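Local coordinates for protein heat-inducible transcription repressor HrcA (Thermotoga maritima, PDB 1STZ) that probably represses class I heat-shock genes, among them the grpE-dnaK-dnaJ and groELS operons, by binding DNA, at residues Lys60-Glu63 / Tyr67-Gln70; Glu106-Met111 / Gly124-Arg129; Leu254-Asp259 / Ile279-Leu284; Glu269-Arg274 / Val320-Leu325. One frame throughout, in Å; residues are numbered along the deposited sequence.

Interaction 1: Lys60-Glu63 / Tyr67-Gln70; sequences KKLE and YIYQ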
loop_
_atom_site.group_PDB
_atom_site.type_symbol
_atom_site.label_atom_id
_atom_site.label_comp_id
_atom_site.label_asym_id
_atom_site.label_seq_id
_atom_site.Cartn_x
_atom_site.Cartn_y
_atom_site.Cartn_z
ATOM N N LYS A 60 -9.596 30.961 -32.341
ATOM C CA LYS A 60 -9.706 32.419 -32.381
ATOM C C LYS A 60 -10.867 32.852 -31.480
ATOM O O LYS A 60 -10.742 33.795 -30.695
ATOM C CB LYS A 60 -9.929 32.915 -33.817
ATOM C CG LYS A 60 -8.811 33.814 -34.376
ATOM C CD LYS A 60 -7.589 33.005 -34.834
ATOM C CE LYS A 60 -6.594 32.753 -33.694
ATOM N NZ LYS A 60 -6.652 31.337 -33.180
ATOM N N LYS A 61 -11.992 32.147 -31.596
ATOM C CA LYS A 61 -13.142 32.394 -30.734
ATOM C C LYS A 61 -12.818 32.143 -29.253
ATOM O O LYS A 61 -13.254 32.884 -28.382
ATOM C CB LYS A 61 -14.327 31.535 -31.176
ATOM C CG LYS A 61 -15.614 31.797 -30.400
ATOM C CD LYS A 61 -16.809 31.111 -31.065
ATOM C CE LYS A 61 -18.140 31.671 -30.580
ATOM N NZ LYS A 61 -19.299 31.000 -31.245
ATOM N N LEU A 62 -12.041 31.105 -28.971
ATOM C CA LEU A 62 -11.693 30.755 -27.591
ATOM C C LEU A 62 -10.826 31.839 -26.958
ATOM O O LEU A 62 -10.984 32.181 -25.776
ATOM C CB LEU A 62 -10.963 29.417 -27.558
ATOM C CG LEU A 62 -11.834 28.180 -27.805
ATOM C CD1 LEU A 62 -10.961 26.933 -27.900
ATOM C CD2 LEU A 62 -12.888 28.020 -26.718
ATOM N N GLU A 63 -9.903 32.359 -27.754
ATOM C CA GLU A 63 -9.044 33.458 -27.350
ATOM C C GLU A 63 -9.819 34.781 -27.207
ATOM O O GLU A 63 -9.560 35.560 -26.295
ATOM C CB GLU A 63 -7.925 33.628 -28.373
ATOM C CG GLU A 63 -7.058 34.836 -28.106
ATOM C CD GLU A 63 -5.734 34.773 -28.826
ATOM O OE1 GLU A 63 -4.839 35.552 -28.448
ATOM O OE2 GLU A 63 -5.590 33.958 -29.770
ATOM N N TYR A 67 -10.465 32.274 -22.940
ATOM C CA TYR A 67 -10.203 30.915 -22.455
ATOM C C TYR A 67 -8.755 30.479 -22.646
ATOM O O TYR A 67 -8.274 29.598 -21.924
ATOM C CB TYR A 67 -11.126 29.908 -23.157
ATOM C CG TYR A 67 -12.565 29.988 -22.691
ATOM C CD1 TYR A 67 -13.570 30.474 -23.520
ATOM C CD2 TYR A 67 -12.910 29.599 -21.406
ATOM C CE1 TYR A 67 -14.883 30.549 -23.076
ATOM C CE2 TYR A 67 -14.220 29.672 -20.958
ATOM C CZ TYR A 67 -15.192 30.140 -21.787
ATOM O OH TYR A 67 -16.474 30.209 -21.314
ATOM N N ILE A 68 -8.077 31.091 -23.621
ATOM C CA ILE A 68 -6.699 30.756 -23.977
ATOM C C ILE A 68 -5.931 31.993 -24.437
ATOM O O ILE A 68 -6.529 32.982 -24.850
ATOM C CB ILE A 68 -6.675 29.704 -25.094
ATOM C CG1 ILE A 68 -7.351 30.228 -26.371
ATOM C CG2 ILE A 68 -7.337 28.410 -24.635
ATOM C CD1 ILE A 68 -7.219 29.277 -27.575
ATOM N N TYR A 69 -4.607 31.927 -24.388
ATOM C CA TYR A 69 -3.759 32.996 -24.915
ATOM C C TYR A 69 -2.600 32.472 -25.757
ATOM O O TYR A 69 -2.266 31.311 -25.711
ATOM C CB TYR A 69 -3.232 33.890 -23.777
ATOM C CG TYR A 69 -2.118 33.318 -22.926
ATOM C CD1 TYR A 69 -0.794 33.627 -23.181
ATOM C CD2 TYR A 69 -2.397 32.499 -21.826
ATOM C CE1 TYR A 69 0.231 33.116 -22.380
ATOM C CE2 TYR A 69 -1.381 31.987 -21.021
ATOM C CZ TYR A 69 -0.083 32.300 -21.303
ATOM O OH TYR A 69 0.905 31.796 -20.518
ATOM N N GLN A 70 -1.979 33.377 -26.503
ATOM C CA GLN A 70 -0.847 33.061 -27.358
ATOM C C GLN A 70 0.434 33.605 -26.717
ATOM O O GLN A 70 0.620 34.817 -26.664
ATOM C CB GLN A 70 -1.062 33.676 -28.741
ATOM C CG GLN A 70 0.081 33.434 -29.692
ATOM C CD GLN A 70 -0.066 34.151 -31.014
ATOM O OE1 GLN A 70 0.365 33.633 -32.036
ATOM N NE2 GLN A 70 -0.650 35.346 -30.999
#

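Interaction 2: Glu106-Met111 / Gly124-Arg129; sequences ETFKSM and GNLLAR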
loop_
_atom_site.group_PDB
_atom_site.type_symbol
_atom_site.label_atom_id
_atom_site.label_comp_id
_atom_site.label_asym_id
_atom_site.label_seq_id
_atom_site.Cartn_x
_atom_site.Cartn_y
_atom_site.Cartn_z
ATOM N N GLU A 106 -7.354 3.952 -2.344
ATOM C CA GLU A 106 -8.101 2.995 -1.525
ATOM C C GLU A 106 -7.216 2.209 -0.549
ATOM O O GLU A 106 -7.754 1.561 0.361
ATOM C CB GLU A 106 -8.884 2.018 -2.391
ATOM C CG GLU A 106 -10.062 2.634 -3.131
ATOM C CD GLU A 106 -10.772 1.606 -4.004
ATOM O OE1 GLU A 106 -11.322 1.990 -5.075
ATOM O OE2 GLU A 106 -10.765 0.395 -3.626
ATOM N N THR A 107 -5.890 2.268 -0.712
ATOM C CA THR A 107 -4.976 1.691 0.274
ATOM C C THR A 107 -4.925 2.472 1.573
ATOM O O THR A 107 -4.336 2.005 2.555
ATOM C CB THR A 107 -3.541 1.531 -0.249
ATOM O OG1 THR A 107 -2.914 2.825 -0.414
ATOM C CG2 THR A 107 -3.510 0.838 -1.620
ATOM N N PHE A 108 -5.517 3.660 1.598
ATOM C CA PHE A 108 -5.527 4.422 2.830
ATOM C C PHE A 108 -6.305 3.649 3.887
ATOM O O PHE A 108 -7.422 3.192 3.660
ATOM C CB PHE A 108 -6.133 5.804 2.676
ATOM C CG PHE A 108 -6.067 6.619 3.935
ATOM C CD1 PHE A 108 -4.870 7.141 4.369
ATOM C CD2 PHE A 108 -7.189 6.812 4.720
ATOM C CE1 PHE A 108 -4.786 7.877 5.555
ATOM C CE2 PHE A 108 -7.110 7.565 5.921
ATOM C CZ PHE A 108 -5.912 8.093 6.321
ATOM N N LYS A 109 -5.688 3.487 5.029
ATOM C CA LYS A 109 -6.374 2.934 6.180
ATOM C C LYS A 109 -5.922 3.660 7.420
ATOM O O LYS A 109 -4.734 3.956 7.595
ATOM C CB LYS A 109 -6.104 1.443 6.333
ATOM C CG LYS A 109 -4.662 1.035 6.201
ATOM C CD LYS A 109 -4.484 -0.414 6.693
ATOM C CE LYS A 109 -3.645 -1.249 5.747
ATOM N NZ LYS A 109 -3.254 -2.564 6.364
ATOM N N SER A 110 -6.907 3.976 8.241
ATOM C CA SER A 110 -6.681 4.346 9.625
ATOM C C SER A 110 -6.629 3.039 10.402
ATOM O O SER A 110 -6.246 3.032 11.559
ATOM C CB SER A 110 -7.805 5.226 10.147
ATOM O OG SER A 110 -8.907 5.199 9.272
ATOM N N MET A 111 -7.037 1.952 9.743
ATOM C CA MET A 111 -6.853 0.578 10.214
ATOM C C MET A 111 -7.257 0.503 11.669
ATOM O O MET A 111 -8.356 0.994 11.973
ATOM C CB MET A 111 -5.469 0.011 9.833
ATOM C CG MET A 111 -4.217 0.741 10.307
ATOM S SD MET A 111 -2.680 -0.135 9.762
ATOM C CE MET A 111 -2.507 -1.496 10.911
ATOM N N GLY A 124 -2.028 13.061 5.122
ATOM C CA GLY A 124 -1.344 14.170 4.470
ATOM C C GLY A 124 -0.292 13.667 3.506
ATOM O O GLY A 124 -0.166 14.142 2.359
ATOM N N ASN A 125 0.414 12.631 3.938
ATOM C CA ASN A 125 1.460 12.059 3.139
ATOM C C ASN A 125 0.965 11.276 1.921
ATOM O O ASN A 125 1.594 11.348 0.857
ATOM C CB ASN A 125 2.410 11.259 4.014
ATOM C CG ASN A 125 3.355 12.182 4.817
ATOM O OD1 ASN A 125 4.293 12.751 4.264
ATOM N ND2 ASN A 125 3.061 12.379 6.100
ATOM N N LEU A 126 -0.152 10.556 2.050
ATOM C CA LEU A 126 -0.695 9.836 0.903
ATOM C C LEU A 126 -1.267 10.841 -0.125
ATOM O O LEU A 126 -1.082 10.687 -1.328
ATOM C CB LEU A 126 -1.779 8.855 1.326
ATOM C CG LEU A 126 -2.348 8.010 0.179
ATOM C CD1 LEU A 126 -1.289 7.100 -0.424
ATOM C CD2 LEU A 126 -3.517 7.152 0.647
ATOM N N LEU A 127 -1.966 11.848 0.382
ATOM C CA LEU A 127 -2.534 12.902 -0.430
ATOM C C LEU A 127 -1.435 13.647 -1.220
ATOM O O LEU A 127 -1.574 13.858 -2.413
ATOM C CB LEU A 127 -3.307 13.892 0.455
ATOM C CG LEU A 127 -4.550 14.649 -0.024
ATOM C CD1 LEU A 127 -4.748 15.962 0.738
ATOM C CD2 LEU A 127 -4.644 14.887 -1.471
ATOM N N ALA A 128 -0.375 14.063 -0.535
ATOM C CA ALA A 128 0.764 14.750 -1.159
ATOM C C ALA A 128 1.430 13.881 -2.213
ATOM O O ALA A 128 1.730 14.339 -3.319
ATOM C CB ALA A 128 1.807 15.135 -0.100
ATOM N N ARG A 129 1.672 12.627 -1.869
ATOM C CA ARG A 129 2.324 11.704 -2.792
ATOM C C ARG A 129 1.543 11.455 -4.081
ATOM O O ARG A 129 2.113 11.507 -5.165
ATOM C CB ARG A 129 2.586 10.380 -2.109
ATOM C CG ARG A 129 3.312 9.401 -2.985
ATOM C CD ARG A 129 4.012 8.321 -2.215
ATOM N NE ARG A 129 3.115 7.646 -1.280
ATOM C CZ ARG A 129 3.358 6.457 -0.723
ATOM N NH1 ARG A 129 4.473 5.784 -1.013
ATOM N NH2 ARG A 129 2.478 5.934 0.131
#

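Interaction 3: Leu254-Asp259 / Ile279-Leu284; sequences LEEVKD and IGRKKL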
loop_
_atom_site.group_PDB
_atom_site.type_symbol
_atom_site.label_atom_id
_atom_site.label_comp_id
_atom_site.label_asym_id
_atom_site.label_seq_id
_atom_site.Cartn_x
_atom_site.Cartn_y
_atom_site.Cartn_z
ATOM N N LEU A 254 5.130 29.494 0.973
ATOM C CA LEU A 254 5.525 29.172 2.336
ATOM C C LEU A 254 5.270 30.371 3.242
ATOM O O LEU A 254 4.867 30.207 4.364
ATOM C CB LEU A 254 6.994 28.766 2.397
ATOM C CG LEU A 254 7.259 27.425 1.712
ATOM C CD1 LEU A 254 8.770 27.169 1.564
ATOM C CD2 LEU A 254 6.572 26.285 2.458
ATOM N N GLU A 255 5.458 31.572 2.716
ATOM C CA GLU A 255 5.100 32.780 3.439
ATOM C C GLU A 255 3.573 32.961 3.662
ATOM O O GLU A 255 3.149 33.244 4.774
ATOM C CB GLU A 255 5.711 34.002 2.745
ATOM C CG GLU A 255 6.305 35.029 3.698
ATOM C CD GLU A 255 7.786 34.790 4.047
ATOM O OE1 GLU A 255 8.671 35.324 3.309
ATOM O OE2 GLU A 255 8.072 34.101 5.077
ATOM N N GLU A 256 2.755 32.774 2.631
ATOM C CA GLU A 256 1.332 33.145 2.694
ATOM C C GLU A 256 0.493 32.156 3.490
ATOM O O GLU A 256 -0.509 32.498 4.094
ATOM C CB GLU A 256 0.755 33.277 1.290
ATOM C CG GLU A 256 1.372 34.425 0.491
ATOM C CD GLU A 256 1.261 35.766 1.193
ATOM O OE1 GLU A 256 0.136 36.149 1.560
ATOM O OE2 GLU A 256 2.297 36.442 1.386
ATOM N N VAL A 257 0.937 30.919 3.450
ATOM C CA VAL A 257 0.367 29.810 4.163
ATOM C C VAL A 257 0.376 29.970 5.706
ATOM O O VAL A 257 -0.389 29.292 6.395
ATOM C CB VAL A 257 1.151 28.553 3.676
ATOM C CG1 VAL A 257 1.653 27.696 4.768
ATOM C CG2 VAL A 257 0.344 27.820 2.594
ATOM N N LYS A 258 1.244 30.839 6.229
ATOM C CA LYS A 258 1.257 31.184 7.654
ATOM C C LYS A 258 0.124 32.136 8.056
ATOM O O LYS A 258 -0.137 32.321 9.245
ATOM C CB LYS A 258 2.586 31.854 8.047
ATOM C CG LYS A 258 3.860 31.010 7.816
ATOM C CD LYS A 258 5.120 31.883 7.963
ATOM C CE LYS A 258 6.358 31.228 7.345
ATOM N NZ LYS A 258 6.734 29.926 8.048
ATOM N N ASP A 259 -0.487 32.796 7.072
ATOM C CA ASP A 259 -1.588 33.731 7.306
ATOM C C ASP A 259 -2.896 32.935 7.455
ATOM O O ASP A 259 -3.522 32.569 6.450
ATOM C CB ASP A 259 -1.665 34.726 6.139
ATOM C CG ASP A 259 -2.625 35.885 6.401
ATOM O OD1 ASP A 259 -2.416 36.967 5.803
ATOM O OD2 ASP A 259 -3.609 35.815 7.177
ATOM N N ILE A 279 -7.511 32.521 -6.110
ATOM C CA ILE A 279 -6.895 32.414 -4.787
ATOM C C ILE A 279 -6.951 33.744 -4.011
ATOM O O ILE A 279 -7.219 33.766 -2.821
ATOM C CB ILE A 279 -5.439 31.881 -4.911
ATOM C CG1 ILE A 279 -5.474 30.453 -5.444
ATOM C CG2 ILE A 279 -4.706 31.909 -3.553
ATOM C CD1 ILE A 279 -4.109 29.811 -5.580
ATOM N N GLY A 280 -6.723 34.840 -4.710
ATOM C CA GLY A 280 -6.885 36.162 -4.146
ATOM C C GLY A 280 -5.604 36.901 -3.864
ATOM O O GLY A 280 -5.670 38.027 -3.384
ATOM N N ARG A 281 -4.450 36.299 -4.146
ATOM C CA ARG A 281 -3.165 37.003 -3.968
ATOM C C ARG A 281 -2.291 36.725 -5.165
ATOM O O ARG A 281 -2.049 35.548 -5.498
ATOM C CB ARG A 281 -2.482 36.545 -2.686
ATOM C CG ARG A 281 -3.238 36.999 -1.440
ATOM C CD ARG A 281 -2.436 37.025 -0.148
ATOM N NE ARG A 281 -3.222 37.689 0.894
ATOM C CZ ARG A 281 -3.121 37.472 2.201
ATOM N NH1 ARG A 281 -2.238 36.623 2.674
ATOM N NH2 ARG A 281 -3.904 38.135 3.054
ATOM N N LYS A 282 -1.851 37.794 -5.826
ATOM C CA LYS A 282 -1.058 37.689 -7.056
ATOM C C LYS A 282 0.198 36.808 -6.889
ATOM O O LYS A 282 0.588 36.117 -7.800
ATOM C CB LYS A 282 -0.624 39.077 -7.558
ATOM C CG LYS A 282 -1.705 39.834 -8.296
ATOM C CD LYS A 282 -2.115 39.139 -9.595
ATOM C CE LYS A 282 -2.758 40.086 -10.610
ATOM N NZ LYS A 282 -4.217 40.307 -10.358
ATOM N N LYS A 283 0.814 36.839 -5.721
ATOM C CA LYS A 283 2.025 36.057 -5.469
ATOM C C LYS A 283 1.804 34.546 -5.594
ATOM O O LYS A 283 2.750 33.796 -5.803
ATOM C CB LYS A 283 2.579 36.391 -4.077
ATOM C CG LYS A 283 3.265 37.734 -4.036
ATOM C CD LYS A 283 3.936 37.977 -2.672
ATOM C CE LYS A 283 4.880 39.182 -2.688
ATOM N NZ LYS A 283 4.991 39.833 -4.026
ATOM N N LEU A 284 0.549 34.123 -5.478
ATOM C CA LEU A 284 0.173 32.728 -5.569
ATOM C C LEU A 284 -0.563 32.364 -6.877
ATOM O O LEU A 284 -1.146 31.287 -6.982
ATOM C CB LEU A 284 -0.667 32.363 -4.342
ATOM C CG LEU A 284 -0.046 32.690 -2.966
ATOM C CD1 LEU A 284 -1.038 32.506 -1.856
ATOM C CD2 LEU A 284 1.177 31.809 -2.712
#

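Interaction 4: Glu269-Arg274 / Val320-Leu325; sequences EGITVR and VFEYIL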
loop_
_atom_site.group_PDB
_atom_site.type_symbol
_atom_site.label_atom_id
_atom_site.label_comp_id
_atom_site.label_asym_id
_atom_site.label_seq_id
_atom_site.Cartn_x
_atom_site.Cartn_y
_atom_site.Cartn_z
ATOM N N GLU A 269 -17.956 26.133 1.001
ATOM C CA GLU A 269 -18.932 25.113 1.413
ATOM C C GLU A 269 -18.664 23.813 0.663
ATOM O O GLU A 269 -18.886 23.725 -0.546
ATOM C CB GLU A 269 -20.361 25.554 1.105
ATOM C CG GLU A 269 -20.735 26.960 1.563
ATOM C CD GLU A 269 -21.737 27.631 0.623
ATOM O OE1 GLU A 269 -21.507 27.607 -0.618
ATOM O OE2 GLU A 269 -22.751 28.187 1.117
ATOM N N GLY A 270 -18.215 22.800 1.384
ATOM C CA GLY A 270 -17.789 21.552 0.778
ATOM C C GLY A 270 -16.443 21.691 0.106
ATOM O O GLY A 270 -15.706 22.651 0.324
ATOM N N ILE A 271 -16.116 20.730 -0.734
ATOM C CA ILE A 271 -14.841 20.719 -1.408
ATOM C C ILE A 271 -14.868 21.670 -2.615
ATOM O O ILE A 271 -15.785 21.611 -3.418
ATOM C CB ILE A 271 -14.496 19.275 -1.834
ATOM C CG1 ILE A 271 -14.358 18.401 -0.582
ATOM C CG2 ILE A 271 -13.241 19.257 -2.696
ATOM C CD1 ILE A 271 -14.212 16.934 -0.870
ATOM N N THR A 272 -13.884 22.563 -2.699
ATOM C CA THR A 272 -13.724 23.464 -3.846
ATOM C C THR A 272 -12.277 23.524 -4.300
ATOM O O THR A 272 -11.346 23.109 -3.581
ATOM C CB THR A 272 -14.172 24.925 -3.504
ATOM O OG1 THR A 272 -13.408 25.422 -2.399
ATOM C CG2 THR A 272 -15.638 25.019 -3.027
ATOM N N VAL A 273 -12.085 24.067 -5.494
ATOM C CA VAL A 273 -10.763 24.448 -5.959
ATOM C C VAL A 273 -10.737 25.939 -6.279
ATOM O O VAL A 273 -11.718 26.489 -6.737
ATOM C CB VAL A 273 -10.311 23.595 -7.194
ATOM C CG1 VAL A 273 -11.064 24.006 -8.475
ATOM C CG2 VAL A 273 -8.829 23.714 -7.393
ATOM N N ARG A 274 -9.637 26.592 -5.960
ATOM C CA ARG A 274 -9.383 27.971 -6.366
ATOM C C ARG A 274 -8.150 27.930 -7.273
ATOM O O ARG A 274 -7.096 27.478 -6.849
ATOM C CB ARG A 274 -9.152 28.871 -5.158
ATOM C CG ARG A 274 -10.461 29.126 -4.404
ATOM C CD ARG A 274 -10.301 30.049 -3.225
ATOM N NE ARG A 274 -11.563 30.375 -2.592
ATOM C CZ ARG A 274 -12.447 31.262 -3.043
ATOM N NH1 ARG A 274 -12.233 31.979 -4.149
ATOM N NH2 ARG A 274 -13.563 31.442 -2.357
ATOM N N VAL A 320 -8.707 12.133 -5.286
ATOM C CA VAL A 320 -7.855 11.746 -4.187
ATOM C C VAL A 320 -8.179 12.576 -2.937
ATOM O O VAL A 320 -8.215 12.035 -1.843
ATOM C CB VAL A 320 -6.364 11.894 -4.546
ATOM C CG1 VAL A 320 -5.490 11.698 -3.342
ATOM C CG2 VAL A 320 -5.982 10.896 -5.586
ATOM N N PHE A 321 -8.470 13.861 -3.125
ATOM C CA PHE A 321 -8.691 14.803 -2.029
ATOM C C PHE A 321 -9.984 14.466 -1.366
ATOM O O PHE A 321 -10.036 14.294 -0.164
ATOM C CB PHE A 321 -8.709 16.219 -2.567
ATOM C CG PHE A 321 -8.747 17.307 -1.516
ATOM C CD1 PHE A 321 -7.575 17.845 -1.034
ATOM C CD2 PHE A 321 -9.955 17.867 -1.113
ATOM C CE1 PHE A 321 -7.589 18.892 -0.129
ATOM C CE2 PHE A 321 -9.986 18.920 -0.198
ATOM C CZ PHE A 321 -8.807 19.420 0.307
ATOM N N GLU A 322 -11.026 14.307 -2.164
ATOM C CA GLU A 322 -12.315 13.916 -1.648
ATOM C C GLU A 322 -12.307 12.559 -0.889
ATOM O O GLU A 322 -12.904 12.446 0.181
ATOM C CB GLU A 322 -13.349 13.889 -2.773
ATOM C CG GLU A 322 -14.739 13.613 -2.241
ATOM C CD GLU A 322 -15.838 13.631 -3.293
ATOM O OE1 GLU A 322 -15.635 13.108 -4.416
ATOM O OE2 GLU A 322 -16.937 14.134 -2.961
ATOM N N TYR A 323 -11.661 11.536 -1.438
ATOM C CA TYR A 323 -11.563 10.240 -0.740
ATOM C C TYR A 323 -10.930 10.382 0.642
ATOM O O TYR A 323 -11.478 9.897 1.618
ATOM C CB TYR A 323 -10.771 9.227 -1.566
ATOM C CG TYR A 323 -10.838 7.798 -1.067
ATOM C CD1 TYR A 323 -11.829 6.922 -1.519
ATOM C CD2 TYR A 323 -9.906 7.309 -0.162
ATOM C CE1 TYR A 323 -11.882 5.616 -1.076
ATOM C CE2 TYR A 323 -9.957 6.000 0.281
ATOM C CZ TYR A 323 -10.941 5.169 -0.166
ATOM O OH TYR A 323 -10.969 3.873 0.275
ATOM N N ILE A 324 -9.793 11.072 0.725
ATOM C CA ILE A 324 -9.042 11.177 1.979
ATOM C C ILE A 324 -9.802 11.999 3.011
ATOM O O ILE A 324 -9.838 11.631 4.185
ATOM C CB ILE A 324 -7.610 11.768 1.753
ATOM C CG1 ILE A 324 -6.630 10.676 1.365
ATOM C CG2 ILE A 324 -7.007 12.313 3.050
ATOM C CD1 ILE A 324 -6.693 10.292 0.026
ATOM N N LEU A 325 -10.379 13.115 2.577
ATOM C CA LEU A 325 -11.204 13.922 3.454
ATOM C C LEU A 325 -12.336 13.102 4.032
ATOM O O LEU A 325 -12.586 13.189 5.216
ATOM C CB LEU A 325 -11.803 15.128 2.755
ATOM C CG LEU A 325 -11.268 16.539 3.017
ATOM C CD1 LEU A 325 -12.327 17.492 2.587
ATOM C CD2 LEU A 325 -10.894 16.793 4.448
#

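Interaction 1: Lys60-Glu63 / Tyr67-Gln70
The ring of Tyr67 carries the carbonyl oxygen of Leu62 at its edge, near the ring plane, while the methyl CD2 of Leu62 comes up to CD1 of Tyr67 at 4.1 Å, the two side chains crossing at about a right angle. Lys82 adds a cation-pi contact to this ring. The setting is the winged-helix fold, in which helix 52-64 runs into the first strand of the wing, 68-69, itself paired with 78-79. The turn between them is closed by Tyr67 N, which donates to Leu62 O at 2.9 Å with an N-H...O angle of 156°. Next to it Ile68 fills the angle between helix and wing. Its CG1 stands between the backbone N and the carbonyl carbon (chi1 61°), which brings CD1 to 3.7 Å from CB of Leu62 and CG1 to 3.6 Å from the backbone N of Glu63. An alanine at Ile68 would remove both reaching carbons, and would probably open a gap beneath the last helical turn and leave Leu62 CB without its neighbour from the wing. Leu62 itself also packs on Val22, Leu23 and Ile26 of helix 17-33. Ile68 O also accepts a C-H...O contact from Glu63 CA at 3.6 Å.

Interaction 2: Glu106-Met111 / Gly124-Arg129
Phe108 and Leu126 bring the backbones closest, with 7.5 Å between their CA atoms, so that an irregular run of chain passes beside a helix and the gap is bridged by side chains alone. One branch does nearly all the work: the methyl CD2 of Leu126 lies 3.6 Å from CB of Phe108 and 4.0 Å from CD1 of its ring. The methyl therefore sits in the corner where the ring joins the chain, approaching the ring obliquely. With CG of Leu126 anti to the backbone N (chi1 -177°), the side chain leans out from the helix and presents this branch to the loop. Thr107 adds a distant touch, its OG1 4.5 Å from the same Leu126 CD2; the hydroxyl is engaged elsewhere, in a hydrogen bond with the carbonyl of Ala104.

The helix concerned, 116-131, packs against helix 314-334 beside the five-stranded antiparallel sheet of a GAF-like domain, and 106-111 belongs to the connection that leads into it. Phe108 reaches both helices, touching Leu122 and Ala123 on the first and Arg327 on the second. No hydrogen bond links the two segments, and the contact depends on apolar burial. A second subunit also packs here: Leu182 of that neighbouring chain packs on Thr107, Leu126 and Arg129, while Lys109 NZ is hydrogen-bonded to OE1 of Gln190 of the same neighbouring subunit.

Interaction 3: Leu254-Asp259 / Ile279-Leu284
Arg281 NH1 is the shared point of a salt-bridge network, donating to two carboxylates at once. Its bond to Glu256 OE1 is the shorter, 2.7 Å, and meets that oxygen nearly along the C-O axis, although OE1 is tilted 27° out of the guanidinium plane and the two flat groups stand 79° apart. Asp259 OD1 lies in the guanidinium plane, 3.2 Å from the same NH1; the donor, for its part, reaches this oxygen from above the carboxylate plane. A weak bond runs from Arg281 NH2 to Asp259 OD1, 3.3 Å, so this one oxygen accepts from both terminal nitrogens.

Both acids sit on one type I beta turn of the GAF-like domain, Glu256 to Asp259, closed by Asp259 N bonding to Glu256 O. Asp259 is also the N-cap of helix 260-266, its OD2 accepting from the backbone N of Phe262, so one carboxylate holds the helix start with one oxygen and the arginine with the other.

Further out, Leu284 packs against the aliphatic part of Glu256: its CD1 lies 3.7 Å from Glu256 CB, and the bend at chi2 (-56°) turns the carboxylate back toward Arg281. Phe262 packs on both Arg281 and Leu284.

Interaction 4: Glu269-Arg274 / Val320-Leu325
Ile271 meets the helix with all three of its outer carbons: CG2 goes to Phe321, CD1 mainly to Glu322, and CG1, with CD1 beside it, to Leu325. CG2 lies against Phe321, 3.9 Å from ring atom CD2 and 4.1 Å from CE2, in an oblique approach in which the two side chains slide past each other in opposite directions. CD1 reaches across Glu322 at about a right angle, 3.6 Å from CG of that residue, and so rests on the aliphatic part of the glutamate, whose extended chain carries the carboxylate onward. Toward Leu325 the meeting is tip to tip, with CG1 of Ile271 3.9 Å from CD1 of Leu325.

This spread follows from the branching: chi1 of -63° sets CG1 anti to the carbonyl carbon and CG2 anti to the backbone N, so CG2 is directed to Phe321 and the CG1-CD1 arm to Glu322 and Leu325. Phe321, in turn, has CG anti to its own backbone N (chi1 -172°), and its ring extends from the helix toward the sheet. Cut back to an alanine, Ile271 would lose all three touching carbons, which is likely to leave the Phe321 ring and Leu325 CD1 without their cover from this segment.

Beyond the pair, Phe321 also packs on Val304 and Leu306 of strand 299-309, and Leu325 on Val304. Ile271 directly precedes the edge strand 272-275, so its packing extends the apolar contact to the residue just before the strand. Such a helix laid along an antiparallel sheet of order 2-1-5-4-3 is the arrangement of a GAF-like domain.

Overall arrangement
From the N terminus, interaction 1 closes a tight turn between helix 52-64 and the wing, about 25 Å from interaction 2 at the nearest atoms. Interaction 2 follows in series, closing the connection from 106-111 back onto helix 116-131. Interactions 3 and 4 come later and cross, since 269-274 lies between the two segments of interaction 3 and 320-325 after both; they touch where Ile279 packs on Arg274. Interaction 4 closes the longest loop, bringing helix 314-334 back to the edge of the sheet. On that helix it meets interaction 2, with Leu127 packing on Val320 and Phe321, so these helices share one side of the GAF-like domain and both contacts adjoin the second subunit.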